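PDB 5ZT3: WA352 from Oryza sativa subsp. indica, which is a mitochondrial protein linked to cytoplasmic male sterility in rice, represented here by a mostly helical DUF8018 fragment of the longer polypeptide. Local coordinates for residues E64-M69 / W81-L86. Residues are numbered along the deposited sequence; the frame is centred on the assembly and turned at random.
Sequences EIIRKM and WGARAL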
loop_
_atom_site.group_PDB
_atom_site.type_symbol
_atom_site.label_atom_id
_atom_site.label_comp_id
_atom_site.label_asym_id
_atom_site.label_seq_id
_atom_site.Cartn_x
_atom_site.Cartn_y
_atom_site.Cartn_z
ATOM N N GLU A 64 4.100 -2.514 -6.042
ATOM C CA GLU A 64 3.976 -2.348 -7.484
ATOM C C GLU A 64 3.379 -0.990 -7.830
ATOM O O GLU A 64 3.840 -0.318 -8.763
ATOM C CB GLU A 64 3.150 -3.481 -8.085
ATOM C CG GLU A 64 3.867 -4.829 -8.055
ATOM C CD GLU A 64 5.300 -4.733 -8.566
ATOM O OE1 GLU A 64 5.496 -4.158 -9.660
ATOM O OE2 GLU A 64 6.217 -5.212 -7.861
ATOM N N ILE A 65 2.366 -0.560 -7.086
ATOM C CA ILE A 65 1.754 0.744 -7.331
ATOM C C ILE A 65 2.741 1.866 -7.034
ATOM O O ILE A 65 2.870 2.825 -7.805
ATOM C CB ILE A 65 0.464 0.897 -6.506
ATOM C CG1 ILE A 65 -0.616 -0.058 -6.997
ATOM C CG2 ILE A 65 -0.041 2.333 -6.535
ATOM C CD1 ILE A 65 -1.768 -0.221 -6.012
ATOM N N ILE A 66 3.438 1.764 -5.900
ATOM C CA ILE A 66 4.373 2.800 -5.478
ATOM C C ILE A 66 5.497 2.957 -6.492
ATOM O O ILE A 66 5.870 4.079 -6.854
ATOM C CB ILE A 66 4.895 2.483 -4.066
ATOM C CG1 ILE A 66 3.782 2.697 -3.038
ATOM C CG2 ILE A 66 6.123 3.311 -3.729
ATOM C CD1 ILE A 66 4.076 2.037 -1.685
ATOM N N ARG A 67 6.055 1.839 -6.968
ATOM C CA ARG A 67 7.135 1.923 -7.942
ATOM C C ARG A 67 6.640 2.523 -9.249
ATOM O O ARG A 67 7.349 3.311 -9.886
ATOM C CB ARG A 67 7.775 0.550 -8.139
ATOM C CG ARG A 67 8.714 0.185 -6.989
ATOM C CD ARG A 67 9.383 -1.175 -7.167
ATOM N NE ARG A 67 10.529 -1.137 -8.072
ATOM C CZ ARG A 67 11.645 -0.435 -7.874
ATOM N NH1 ARG A 67 12.620 -0.470 -8.776
ATOM N NH2 ARG A 67 11.807 0.301 -6.779
ATOM N N LYS A 68 5.429 2.166 -9.675
ATOM C CA LYS A 68 4.858 2.771 -10.878
ATOM C C LYS A 68 4.691 4.277 -10.704
ATOM O O LYS A 68 5.091 5.070 -11.570
ATOM C CB LYS A 68 3.512 2.113 -11.176
ATOM C CG LYS A 68 2.795 2.642 -12.403
ATOM C CD LYS A 68 3.521 2.236 -13.672
ATOM C CE LYS A 68 2.597 2.305 -14.875
ATOM N NZ LYS A 68 3.271 1.865 -16.132
ATOM N N MET A 69 4.094 4.693 -9.584
ATOM C CA MET A 69 3.865 6.116 -9.356
ATOM C C MET A 69 5.166 6.886 -9.186
ATOM O O MET A 69 5.219 8.077 -9.521
ATOM C CB MET A 69 2.991 6.325 -8.114
ATOM C CG MET A 69 1.519 5.958 -8.306
ATOM S SD MET A 69 0.706 6.932 -9.593
ATOM C CE MET A 69 0.924 8.605 -8.969
ATOM N N TRP A 81 7.041 7.822 1.197
ATOM C CA TRP A 81 5.749 8.012 1.844
ATOM C C TRP A 81 4.582 7.476 1.024
ATOM O O TRP A 81 3.422 7.698 1.408
ATOM C CB TRP A 81 5.532 9.504 2.139
ATOM C CG TRP A 81 6.499 10.073 3.122
ATOM C CD1 TRP A 81 7.603 10.822 2.849
ATOM C CD2 TRP A 81 6.444 9.939 4.543
ATOM N NE1 TRP A 81 8.242 11.164 4.018
ATOM C CE2 TRP A 81 7.547 10.632 5.071
ATOM C CE3 TRP A 81 5.563 9.301 5.420
ATOM C CZ2 TRP A 81 7.797 10.708 6.441
ATOM C CZ3 TRP A 81 5.813 9.375 6.781
ATOM C CH2 TRP A 81 6.921 10.073 7.275
ATOM N N GLY A 82 4.848 6.750 -0.062
ATOM C CA GLY A 82 3.781 6.334 -0.951
ATOM C C GLY A 82 2.734 5.449 -0.305
ATOM O O GLY A 82 1.563 5.494 -0.694
ATOM N N ALA A 83 3.122 4.623 0.669
ATOM C CA ALA A 83 2.125 3.735 1.254
ATOM C C ALA A 83 1.001 4.521 1.910
ATOM O O ALA A 83 -0.154 4.079 1.887
ATOM C CB ALA A 83 2.771 2.749 2.223
ATOM N N ARG A 84 1.306 5.689 2.486
ATOM C CA ARG A 84 0.259 6.497 3.110
ATOM C C ARG A 84 -0.771 6.961 2.095
ATOM O O ARG A 84 -1.956 7.098 2.432
ATOM C CB ARG A 84 0.867 7.690 3.856
ATOM C CG ARG A 84 1.805 7.321 5.013
ATOM C CD ARG A 84 1.083 6.757 6.251
ATOM N NE ARG A 84 0.413 5.487 5.980
ATOM C CZ ARG A 84 1.026 4.309 5.887
ATOM N NH1 ARG A 84 2.340 4.218 6.052
ATOM N NH2 ARG A 84 0.324 3.221 5.610
ATOM N N ALA A 85 -0.359 7.170 0.848
ATOM C CA ALA A 85 -1.301 7.581 -0.179
ATOM C C ALA A 85 -2.241 6.456 -0.583
ATOM O O ALA A 85 -3.216 6.717 -1.295
ATOM C CB ALA A 85 -0.553 8.126 -1.400
ATOM N N LEU A 86 -1.985 5.228 -0.146
ATOM C CA LEU A 86 -2.822 4.087 -0.479
ATOM C C LEU A 86 -3.742 3.672 0.672
ATOM O O LEU A 86 -4.492 2.696 0.535
ATOM C CB LEU A 86 -1.960 2.909 -0.940
ATOM C CG LEU A 86 -1.078 3.222 -2.149
ATOM C CD1 LEU A 86 -0.252 2.012 -2.548
ATOM C CD2 LEU A 86 -1.902 3.705 -3.330
#
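Ile-65 and Ile-66, neighbours on helix 45-72, make a small, buried van der Waals contact, apolar in its side chains, with Gly-82, Ala-83 and Leu-86, which belong to the turn of helical conformation that follows helix 78-81. No hydrogen bond crosses between the two segments. The backbones come closest at the CA atoms of Ile-66 and Gly-82, 5.8 Å apart, an approach that suits a glycine: a CB built there would lie 3.1 Å from Ile-66 CG1, a tight fit. Ile-66 does most of the reaching. Its CG1 stands anti to the carbonyl carbon (chi1 -71°), and the extended second torsion (chi2 164°) carries CD1 onto the turn, where it sits 3.6 Å from Ala-83 N and touches Ala-83 CB at 4.2 Å. Leu-86 points toward the helix and sets both methyls against the isoleucines. CD1 packs 4.1 Å from Ile-66 CG1, while CD2 meets Ile-65 CG2 at 4.0 Å; CD1 also touches that same CG2 methyl, so both branches of the leucine bear on it. The leucine side chain runs at a slant to both isoleucines. An alanine in place of Ile-66 would probably open a gap over the backbone of Gly-82 and Ala-83 and leave Leu-86 CD1 without its contact to Ile-66 CG1. Within the turn, the Leu-86 N to Ala-83 O bond, 3.0 Å long, ties together the two residues whose side chains meet Ile-66. Ala-83 also shares backbone hydrogen bonding with Gly-25, in the segment before helix 29-37. Around this patch, Ile-66 touches Met-79 of helix 78-81, Ile-65 and Leu-86 share Leu-121 of helix 116-124, and helix 98-111 adds Leu-101 and Leu-105 against Ile-65 and Met-104 against Leu-86.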